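Short chain dehydrogenase/reductase (Acinetobacter baumannii, PDB 4IUY) probably catalyses NAD(P)-dependent oxidation or reduction of a substrate not yet identified, as other members of the short-chain dehydrogenase/reductase family do. Local coordinates at residues G40-E45 / E239-N244; L167-N172 / G184-T189; H150-E155 / A197-N202; P208-T213 / G267-A272. All blocks are in the same frame, centred on the assembly; numbering follows the deposited sequence.

Interaction 1 of 4, residues G40-E45 / E239-N244; sequences GHHIAE and EFDDLN
His42 reaches from helix 38-49 into the turn of 239-244 and is held there on one face and along one edge. The CB of Phe240 sits over the centre of the imidazole, 3.4 Å from its centroid and 6° off the normal, a CH-pi contact. The two rings lie obliquely, with centroids 5.3 Å apart. In the imidazole plane, His42 NE2 donates to Asn244 OD1 at 2.7 Å, a fairly straight bond (N-H...O 162°) that uses a lone pair of the nearly coplanar amide. Asp241 OD1 lies 3.3 Å from His42 CE1 at the same ring edge, where its negative charge probably makes a favourable electrostatic contact with the polarised C-H. His42 CG is anti to the backbone N (chi1 174°), which carries the ring outward from its helix to these partners.

A second shell orients the first. Asn244 ND2 makes a weak bond to Asp241 OD1, linking the two groups at the imidazole edge, while Glu239 N bonds to Asp242 OD2 and ties together the start of the turn. Phe240 and Leu243 also rest on Leu39 of helix 38-49. A segment fitting the TGxxxGxG signature of the family runs into the start of this helix, its last glycine being Gly40; the contact thus docks the turn before helix 244-251 onto the first helix of the Rossmann fold.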
# COMPACT_ATOMS: atom_id res chain seq x y z
N GLY D 40 4.54 -27.89 0.25
CA GLY D 40 3.77 -28.57 -0.77
C GLY D 40 3.14 -29.87 -0.28
O GLY D 40 1.99 -30.17 -0.61
N HIS D 41 3.88 -30.63 0.52
CA HIS D 41 3.38 -31.88 1.12
C HIS D 41 2.20 -31.60 2.06
O HIS D 41 1.17 -32.32 2.09
CB HIS D 41 4.50 -32.55 1.93
CG HIS D 41 5.36 -33.47 1.13
ND1 HIS D 41 5.88 -33.13 -0.10
CD2 HIS D 41 5.82 -34.72 1.40
CE1 HIS D 41 6.61 -34.13 -0.56
NE2 HIS D 41 6.59 -35.11 0.33
N HIS D 42 2.40 -30.57 2.87
CA HIS D 42 1.41 -30.17 3.83
C HIS D 42 0.11 -29.79 3.13
O HIS D 42 -0.97 -30.22 3.53
CB HIS D 42 1.95 -28.97 4.67
CG HIS D 42 0.93 -28.41 5.59
ND1 HIS D 42 0.71 -28.92 6.85
CD2 HIS D 42 0.03 -27.42 5.42
CE1 HIS D 42 -0.27 -28.24 7.43
NE2 HIS D 42 -0.71 -27.33 6.58
N ILE D 43 0.23 -29.00 2.07
CA ILE D 43 -0.93 -28.52 1.32
C ILE D 43 -1.66 -29.70 0.71
O ILE D 43 -2.89 -29.79 0.86
CB ILE D 43 -0.53 -27.51 0.24
CG1 ILE D 43 -0.05 -26.21 0.91
CG2 ILE D 43 -1.70 -27.22 -0.72
CD1 ILE D 43 0.44 -25.17 -0.08
N ALA D 44 -0.92 -30.61 0.09
CA ALA D 44 -1.51 -31.80 -0.49
C ALA D 44 -2.29 -32.58 0.55
O ALA D 44 -3.43 -32.98 0.31
CB ALA D 44 -0.44 -32.71 -1.10
N GLU D 45 -1.68 -32.76 1.71
CA GLU D 45 -2.29 -33.56 2.74
C GLU D 45 -3.51 -32.87 3.33
O GLU D 45 -4.51 -33.53 3.63
CB GLU D 45 -1.26 -33.87 3.80
CG GLU D 45 -1.65 -34.95 4.73
CD GLU D 45 -0.49 -35.78 5.14
OE1 GLU D 45 0.62 -35.58 4.60
OE2 GLU D 45 -0.67 -36.59 6.07
N GLU D 239 3.84 -21.45 11.30
CA GLU D 239 3.63 -22.89 11.19
C GLU D 239 2.79 -23.17 9.97
O GLU D 239 1.89 -22.37 9.66
CB GLU D 239 2.89 -23.42 12.42
CG GLU D 239 3.63 -23.21 13.73
CD GLU D 239 4.76 -24.20 13.93
OE1 GLU D 239 4.90 -25.13 13.11
OE2 GLU D 239 5.52 -24.05 14.92
N PHE D 240 3.00 -24.32 9.33
CA PHE D 240 2.21 -24.71 8.14
C PHE D 240 0.70 -24.65 8.42
O PHE D 240 -0.08 -24.21 7.59
CB PHE D 240 2.59 -26.13 7.70
CG PHE D 240 3.93 -26.22 7.01
CD1 PHE D 240 4.51 -25.10 6.43
CD2 PHE D 240 4.61 -27.43 6.97
CE1 PHE D 240 5.72 -25.19 5.81
CE2 PHE D 240 5.84 -27.53 6.35
CZ PHE D 240 6.39 -26.41 5.76
N ASP D 241 0.30 -25.10 9.60
CA ASP D 241 -1.08 -25.07 10.05
C ASP D 241 -1.70 -23.68 10.04
O ASP D 241 -2.93 -23.56 9.89
CB ASP D 241 -1.22 -25.66 11.46
CG ASP D 241 -1.26 -27.17 11.45
OD1 ASP D 241 -1.61 -27.75 10.40
OD2 ASP D 241 -0.96 -27.76 12.51
N ASP D 242 -0.87 -22.65 10.19
CA ASP D 242 -1.40 -21.28 10.18
C ASP D 242 -2.06 -20.95 8.84
O ASP D 242 -2.89 -20.03 8.78
CB ASP D 242 -0.30 -20.25 10.50
CG ASP D 242 0.22 -20.36 11.93
OD1 ASP D 242 -0.52 -20.89 12.80
OD2 ASP D 242 1.37 -19.92 12.19
N LEU D 243 -1.70 -21.70 7.80
CA LEU D 243 -2.14 -21.47 6.41
C LEU D 243 -3.44 -22.18 6.02
O LEU D 243 -4.06 -21.87 5.00
CB LEU D 243 -1.04 -21.91 5.42
CG LEU D 243 0.32 -21.30 5.77
CD1 LEU D 243 1.40 -21.75 4.78
CD2 LEU D 243 0.19 -19.78 5.80
N ASN D 244 -3.83 -23.15 6.83
CA ASN D 244 -4.98 -23.97 6.51
C ASN D 244 -6.24 -23.16 6.26
O ASN D 244 -6.90 -23.30 5.23
CB ASN D 244 -5.16 -25.03 7.59
CG ASN D 244 -4.01 -26.05 7.59
OD1 ASN D 244 -3.05 -25.93 6.83
ND2 ASN D 244 -4.09 -27.04 8.47

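Interaction 2 of 4, residues L167-N172 / G184-T189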
# COMPACT_ATOMS: atom_id res chain seq x y z
N LEU D 167 7.53 -10.83 1.74
CA LEU D 167 8.58 -10.13 0.99
C LEU D 167 8.08 -9.52 -0.31
O LEU D 167 8.83 -8.88 -1.03
CB LEU D 167 9.76 -11.05 0.73
CG LEU D 167 10.51 -11.36 2.04
CD1 LEU D 167 11.70 -12.22 1.76
CD2 LEU D 167 10.94 -10.05 2.77
N SER D 168 6.82 -9.73 -0.63
CA SER D 168 6.24 -9.08 -1.79
C SER D 168 6.05 -7.59 -1.46
O SER D 168 5.97 -6.77 -2.36
CB SER D 168 4.93 -9.75 -2.18
OG SER D 168 3.93 -9.51 -1.21
N GLN D 169 6.01 -7.24 -0.16
CA GLN D 169 5.89 -5.83 0.24
C GLN D 169 6.95 -5.40 1.26
O GLN D 169 7.28 -4.24 1.33
CB GLN D 169 4.51 -5.51 0.81
CG GLN D 169 3.33 -5.79 -0.12
CD GLN D 169 2.00 -5.34 0.47
OE1 GLN D 169 1.50 -5.92 1.44
NE2 GLN D 169 1.44 -4.28 -0.10
N SER D 170 7.44 -6.32 2.06
CA SER D 170 8.51 -6.03 3.00
C SER D 170 9.87 -6.33 2.34
O SER D 170 9.95 -6.99 1.30
CB SER D 170 8.36 -6.89 4.25
OG SER D 170 7.07 -6.73 4.80
N THR D 171 10.93 -5.85 2.96
CA THR D 171 12.27 -6.10 2.45
C THR D 171 13.07 -6.94 3.42
O THR D 171 12.77 -7.01 4.63
CB THR D 171 13.10 -4.82 2.26
OG1 THR D 171 13.41 -4.30 3.56
CG2 THR D 171 12.37 -3.75 1.45
N ASN D 172 14.10 -7.57 2.86
CA ASN D 172 15.14 -8.11 3.69
C ASN D 172 16.44 -8.05 2.88
O ASN D 172 16.44 -7.60 1.73
CB ASN D 172 14.82 -9.53 4.14
CG ASN D 172 15.42 -9.83 5.49
OD1 ASN D 172 16.29 -9.10 5.96
ND2 ASN D 172 14.99 -10.92 6.10
N GLY D 184 6.15 -8.73 -8.03
CA GLY D 184 5.60 -8.93 -9.36
C GLY D 184 4.40 -9.86 -9.34
O GLY D 184 3.40 -9.59 -10.00
N LEU D 185 4.53 -10.97 -8.63
CA LEU D 185 3.46 -11.95 -8.55
C LEU D 185 2.25 -11.38 -7.81
O LEU D 185 1.10 -11.59 -8.22
CB LEU D 185 3.95 -13.24 -7.89
CG LEU D 185 2.95 -14.38 -7.78
CD1 LEU D 185 2.40 -14.78 -9.12
CD2 LEU D 185 3.53 -15.59 -7.01
N ARG D 186 2.52 -10.61 -6.76
CA ARG D 186 1.44 -9.98 -5.99
C ARG D 186 0.58 -9.08 -6.88
O ARG D 186 -0.64 -9.17 -6.86
CB ARG D 186 1.98 -9.16 -4.82
CG ARG D 186 0.87 -8.54 -3.97
CD ARG D 186 1.44 -7.59 -2.90
NE ARG D 186 0.45 -7.38 -1.86
CZ ARG D 186 -0.52 -6.47 -1.90
NH1 ARG D 186 -0.63 -5.65 -2.95
NH2 ARG D 186 -1.38 -6.38 -0.90
N HIS D 187 1.21 -8.24 -7.68
CA HIS D 187 0.41 -7.35 -8.51
C HIS D 187 -0.28 -8.10 -9.66
O HIS D 187 -1.38 -7.73 -10.08
CB HIS D 187 1.24 -6.19 -9.05
CG HIS D 187 0.42 -5.07 -9.61
ND1 HIS D 187 -0.77 -4.68 -9.05
CD2 HIS D 187 0.64 -4.23 -10.65
CE1 HIS D 187 -1.27 -3.66 -9.73
NE2 HIS D 187 -0.42 -3.35 -10.70
N LEU D 188 0.38 -9.15 -10.16
CA LEU D 188 -0.17 -9.99 -11.22
C LEU D 188 -1.43 -10.69 -10.72
O LEU D 188 -2.39 -10.84 -11.45
CB LEU D 188 0.86 -11.01 -11.71
CG LEU D 188 0.42 -11.87 -12.92
CD1 LEU D 188 0.08 -10.96 -14.09
CD2 LEU D 188 1.49 -12.86 -13.33
N THR D 189 -1.41 -11.09 -9.45
CA THR D 189 -2.58 -11.65 -8.82
C THR D 189 -3.77 -10.67 -8.95
O THR D 189 -4.86 -11.05 -9.38
CB THR D 189 -2.28 -11.99 -7.34
OG1 THR D 189 -1.18 -12.90 -7.26
CG2 THR D 189 -3.49 -12.59 -6.66
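The amide of Gln169 lies stacked on one face of the Arg186 guanidinium, the planes only 12° apart, and Ser168 OG lies near the plane at the guanidinium edge. Gln169 NE2 stands over the centre of the group, 3.4 Å from Arg186 CZ, while Gln169 CD is 3.5 Å from Arg186 NE. This is the loop after strand 159-163 of the Rossmann fold packing on helix 176-196, the helix whose Tyr178 and Lys182 match the Tyr-x-x-x-Lys signature of short-chain dehydrogenases. The stack is face-on packing without a hydrogen bond between the two groups: flat group lies on flat group, and the in-plane N-H groups of arginine remain directed along its edges. There Arg186 NE forms a salt bridge with Glu262 OE1. Ser168 OG bonds to Glu262 OE2 and to Ser165 O, so one carboxylate ties the loop and the helix together and probably fixes the rotation of the guanidinium. An extended chain from CG to NE, with CG anti to the backbone N (chi1 -177°), brings Arg186 out to meet both loop residues. The aliphatic part is used as well, since Arg186 CD packs 3.6 Å from Ser168 OG and 3.8 Å from Gln169 CG. A neighbouring subunit, the third, lies close by, and its Ser170 O bonds to His187 NE2. One turn on from Arg186, Thr189 OG1 donates to Leu185 O at 2.8 Å from above the carbonyl plane, while Thr189 N bonds to that same oxygen at 2.8 Å.

Interaction 3 of 4, residues H150-E155 / A197-N202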
# COMPACT_ATOMS: atom_id res chain seq x y z
N HIS D 150 -7.78 -24.64 -19.76
CA HIS D 150 -8.35 -25.95 -19.40
C HIS D 150 -9.70 -25.79 -18.72
O HIS D 150 -10.68 -26.42 -19.09
CB HIS D 150 -7.31 -26.67 -18.55
CG HIS D 150 -7.80 -27.86 -17.80
ND1 HIS D 150 -7.67 -29.15 -18.28
CD2 HIS D 150 -8.37 -27.97 -16.58
CE1 HIS D 150 -8.16 -30.00 -17.40
NE2 HIS D 150 -8.60 -29.31 -16.35
N MSE D 151 -9.77 -24.91 -17.73
CA MSE D 151 -11.03 -24.61 -17.05
C MSE D 151 -12.11 -24.13 -18.03
O MSE D 151 -13.21 -24.69 -18.08
CB MSE D 151 -10.81 -23.59 -15.94
CG MSE D 151 -10.06 -24.14 -14.75
SE MSE D 151 -9.73 -22.75 -13.40
CE MSE D 151 -8.93 -23.82 -11.99
N ILE D 152 -11.79 -23.08 -18.79
CA ILE D 152 -12.69 -22.57 -19.84
C ILE D 152 -13.23 -23.64 -20.79
O ILE D 152 -14.42 -23.68 -21.12
CB ILE D 152 -11.98 -21.50 -20.66
CG1 ILE D 152 -11.79 -20.24 -19.80
CG2 ILE D 152 -12.74 -21.20 -21.93
CD1 ILE D 152 -10.95 -19.16 -20.46
N LYS D 153 -12.33 -24.51 -21.21
CA LYS D 153 -12.67 -25.60 -22.08
C LYS D 153 -13.75 -26.47 -21.45
O LYS D 153 -14.68 -26.90 -22.12
CB LYS D 153 -11.40 -26.39 -22.38
CG LYS D 153 -11.36 -27.12 -23.70
CD LYS D 153 -9.91 -27.48 -24.04
CE LYS D 153 -9.02 -26.23 -23.91
NZ LYS D 153 -7.56 -26.48 -24.06
N ALA D 154 -13.67 -26.66 -20.14
CA ALA D 154 -14.61 -27.49 -19.40
C ALA D 154 -15.78 -26.70 -18.84
O ALA D 154 -16.63 -27.26 -18.15
CB ALA D 154 -13.89 -28.23 -18.26
N GLU D 155 -15.81 -25.40 -19.13
CA GLU D 155 -16.82 -24.48 -18.60
C GLU D 155 -16.93 -24.57 -17.08
O GLU D 155 -17.99 -24.87 -16.54
CB GLU D 155 -18.16 -24.75 -19.28
CG GLU D 155 -18.05 -24.74 -20.80
CD GLU D 155 -19.37 -25.04 -21.48
OE1 GLU D 155 -20.40 -24.44 -21.10
OE2 GLU D 155 -19.39 -25.90 -22.39
N ALA D 197 -12.15 -12.57 -14.09
CA ALA D 197 -13.47 -12.57 -13.48
C ALA D 197 -14.55 -12.94 -14.48
O ALA D 197 -15.51 -13.65 -14.14
CB ALA D 197 -13.77 -11.23 -12.86
N ARG D 198 -14.37 -12.53 -15.74
CA ARG D 198 -15.38 -12.82 -16.75
C ARG D 198 -15.59 -14.32 -16.99
O ARG D 198 -16.60 -14.72 -17.57
CB ARG D 198 -15.08 -12.11 -18.08
CG ARG D 198 -13.75 -12.43 -18.75
CD ARG D 198 -13.80 -11.95 -20.19
NE ARG D 198 -12.49 -11.78 -20.83
CZ ARG D 198 -12.31 -11.70 -22.15
NH1 ARG D 198 -13.36 -11.80 -22.97
NH2 ARG D 198 -11.09 -11.55 -22.65
N PHE D 199 -14.63 -15.14 -16.55
CA PHE D 199 -14.70 -16.59 -16.67
C PHE D 199 -15.12 -17.26 -15.36
O PHE D 199 -15.04 -18.49 -15.23
CB PHE D 199 -13.35 -17.17 -17.12
CG PHE D 199 -12.80 -16.54 -18.37
CD1 PHE D 199 -13.47 -16.66 -19.58
CD2 PHE D 199 -11.60 -15.85 -18.34
CE1 PHE D 199 -12.96 -16.08 -20.73
CE2 PHE D 199 -11.08 -15.27 -19.50
CZ PHE D 199 -11.76 -15.39 -20.70
N GLY D 200 -15.52 -16.45 -14.37
CA GLY D 200 -15.95 -16.98 -13.09
C GLY D 200 -14.80 -17.52 -12.26
O GLY D 200 -14.99 -18.28 -11.30
N ILE D 201 -13.59 -17.10 -12.61
CA ILE D 201 -12.41 -17.56 -11.92
C ILE D 201 -11.87 -16.48 -11.01
O ILE D 201 -11.48 -15.42 -11.49
CB ILE D 201 -11.34 -17.96 -12.92
CG1 ILE D 201 -11.81 -19.18 -13.72
CG2 ILE D 201 -10.02 -18.28 -12.22
CD1 ILE D 201 -10.97 -19.48 -14.93
N ASN D 202 -11.85 -16.74 -9.70
CA ASN D 202 -11.25 -15.76 -8.79
C ASN D 202 -9.76 -16.08 -8.53
O ASN D 202 -9.34 -17.25 -8.53
CB ASN D 202 -12.07 -15.60 -7.49
CG ASN D 202 -12.14 -16.88 -6.66
OD1 ASN D 202 -11.96 -17.98 -7.19
ND2 ASN D 202 -12.42 -16.73 -5.36
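Phe199 and Ile201, two residues apart in the link from helix 176-196 to strand 202-208, meet Ile152 and the selenomethionine Met151 at the end of helix 126-153. Along the link, Ala197 comes first and closes the turn through its O, which accepts from Gly200 N at 2.8 Å. Arg198 follows and lays its CG over the centre of one face of the Phe199 ring, 3.9 Å above the plane. The opposite face of Phe199 receives the CD1 methyl of Ile152, 3.6 Å from the ring centroid and 8° off the normal, a CH-pi contact that leaves the ring sandwiched between two aliphatic groups. The methyl gets there because Ile152 CG1 lies anti to the carbonyl carbon and the chain then runs on extended (chi2 173°). Leu122 of the third subunit also packs against Ile152. Gly200 takes a positive phi, 72°, and turns the backbone toward the strand. Ile201 then points its CD1 at the selenium of Met151, 3.8 Å from SE; Met151 is extended beyond CG, and this pair lies deeper than Ile152 and Phe199. Asn202 opens strand 202-208, its amide bonded to Ser159 OG through OD1 and to Ile258 O through ND2. On the other segment, just past the helix, Glu155 at positive phi completes a Schellman motif, with Glu155 N bonded to Ile152 O. The contact therefore joins the C-terminal end of helix 126-153 to the link that leads from helix 176-196 into strand 202-208, whose first residue pairs by backbone bonds with Ile160 of neighbouring strand 159-163.

Interaction 4 of 4, residues P208-T213 / G267-A272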
# COMPACT_ATOMS: atom_id res chain seq x y z
N PRO D 208 2.96 -15.96 3.18
CA PRO D 208 3.46 -16.47 4.46
C PRO D 208 4.61 -15.61 4.96
O PRO D 208 5.34 -15.06 4.13
CB PRO D 208 4.00 -17.86 4.10
CG PRO D 208 3.51 -18.14 2.72
CD PRO D 208 3.35 -16.83 2.06
N GLY D 209 4.78 -15.52 6.28
CA GLY D 209 6.02 -14.99 6.86
C GLY D 209 7.11 -16.05 6.83
O GLY D 209 7.04 -16.96 6.03
N TYR D 210 8.10 -15.95 7.71
CA TYR D 210 9.15 -16.95 7.76
C TYR D 210 8.68 -18.24 8.39
O TYR D 210 8.25 -18.28 9.54
CB TYR D 210 10.38 -16.42 8.50
CG TYR D 210 11.12 -15.35 7.74
CD1 TYR D 210 12.13 -15.68 6.83
CD2 TYR D 210 10.82 -14.01 7.92
CE1 TYR D 210 12.82 -14.68 6.13
CE2 TYR D 210 11.49 -13.02 7.22
CZ TYR D 210 12.48 -13.35 6.35
OH TYR D 210 13.13 -12.34 5.67
N MSE D 211 8.76 -19.31 7.61
CA MSE D 211 8.29 -20.60 8.09
C MSE D 211 9.42 -21.42 8.60
O MSE D 211 10.48 -21.50 7.98
CB MSE D 211 7.56 -21.33 6.99
CG MSE D 211 6.30 -20.59 6.63
SE MSE D 211 5.46 -21.36 5.12
CE MSE D 211 6.66 -20.81 3.70
N ILE D 212 9.20 -22.02 9.76
CA ILE D 212 10.21 -22.88 10.33
C ILE D 212 10.37 -24.14 9.46
O ILE D 212 9.57 -25.08 9.51
CB ILE D 212 9.94 -23.13 11.83
CG1 ILE D 212 10.93 -24.16 12.36
CG2 ILE D 212 8.49 -23.54 12.07
CD1 ILE D 212 12.38 -23.74 12.16
N THR D 213 11.41 -24.10 8.62
CA THR D 213 11.72 -25.17 7.68
C THR D 213 13.19 -25.57 7.81
O THR D 213 13.92 -24.99 8.62
CB THR D 213 11.46 -24.75 6.21
OG1 THR D 213 12.46 -23.81 5.80
CG2 THR D 213 10.07 -24.15 6.05
N GLY D 267 1.89 -13.65 11.78
CA GLY D 267 1.90 -13.30 13.20
C GLY D 267 2.28 -11.83 13.45
O GLY D 267 2.82 -11.48 14.50
N GLY D 268 1.97 -10.98 12.47
CA GLY D 268 2.17 -9.55 12.58
C GLY D 268 3.55 -9.06 12.18
O GLY D 268 3.84 -7.87 12.31
N HIS D 269 4.37 -9.97 11.65
CA HIS D 269 5.75 -9.64 11.29
C HIS D 269 5.86 -8.37 10.40
O HIS D 269 6.67 -7.46 10.67
CB HIS D 269 6.42 -10.82 10.59
CG HIS D 269 7.91 -10.72 10.55
ND1 HIS D 269 8.71 -11.67 9.95
CD2 HIS D 269 8.75 -9.79 11.07
CE1 HIS D 269 9.98 -11.31 10.06
NE2 HIS D 269 10.03 -10.18 10.75
N SER D 270 5.03 -8.29 9.36
CA SER D 270 5.10 -7.18 8.42
C SER D 270 4.61 -5.84 9.03
O SER D 270 4.85 -4.78 8.46
CB SER D 270 4.29 -7.49 7.17
OG SER D 270 2.93 -7.64 7.54
N ALA D 271 3.92 -5.92 10.16
CA ALA D 271 3.41 -4.76 10.87
C ALA D 271 4.35 -4.35 12.00
O ALA D 271 4.12 -3.36 12.66
CB ALA D 271 2.04 -5.02 11.43
N ALA D 272 5.39 -5.15 12.22
CA ALA D 272 6.26 -4.96 13.37
C ALA D 272 6.91 -3.58 13.35
O ALA D 272 7.11 -3.00 12.28
CB ALA D 272 7.30 -6.06 13.42
O HOH W 1 7.27 -14.24 9.73
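The Pro-Gly pair at the end of strand 202-208, which in short-chain dehydrogenases borders the cofactor site, leads straight to Tyr210, and Tyr210 meets His269 of the loop after strand 262-265. The rings touch rim to rim, neither lying over a face of the other: Tyr210 CD2 is 3.5 Å from His269 CE1, the centroids are 5.7 Å apart and the planes stand at 50°. It is thus neither a stack nor a T-shaped pair, and the area buried is small. His269 CG lies anti to the backbone N (chi1 -163°), which swings the imidazole toward the tyrosine. A water also bridges the two segments: Tyr210 N donates to it at 2.8 Å, and it is hydrogen-bonded to His269 ND1 at 3.0 Å. The water thereby serves a backbone N-H and an imidazole nitrogen that do not bond to each other directly. At the far end of the phenol ring, Tyr210 OH lies very close to Asn172 ND2, too close for the bond to be taken at face value. The bend that delivers His269 relies on two glycines in positive-phi conformations. Gly268 sits at phi 87°, a conformation that calls for glycine, and Asp266 holds the bend by accepting from Gly268 N and Ser270 N. Leu228 of helix 223-231 packs on the side chains of both Tyr210 and His269, and Tyr219 of helix 217-221 on Tyr210. Backbone bonds tie Gly209 to Val265 and Pro208 to Ile166, so the contact lies where the last two strands of the parallel sheet run out, next to helices 217-221 and 223-231.

How the interactions relate
All four contacts belong to one Rossmann-fold chain. Interactions 3 and 4 have centres 33 Å apart, with the chain's centre between them. Interactions 1 and 4 touch through the selenomethionine Met211, which packs on Phe240 and Leu243; their segments alternate along the chain. Interactions 2 and 4, centres 14 Å apart, touch where Ser170 packs on Ser270; the approach of Asn172 to Tyr210 is doubtful. Interaction 2 is nested within the loop closed by interaction 3, and both within that of interaction 1. Helix 176-196 links interactions 2 and 3, which both meet the third subunit. Interaction 4 thus connects 1 and 2 near the C-terminal strand ends, where short-chain dehydrogenases bind cofactor and substrate, whereas interaction 3 lies far off.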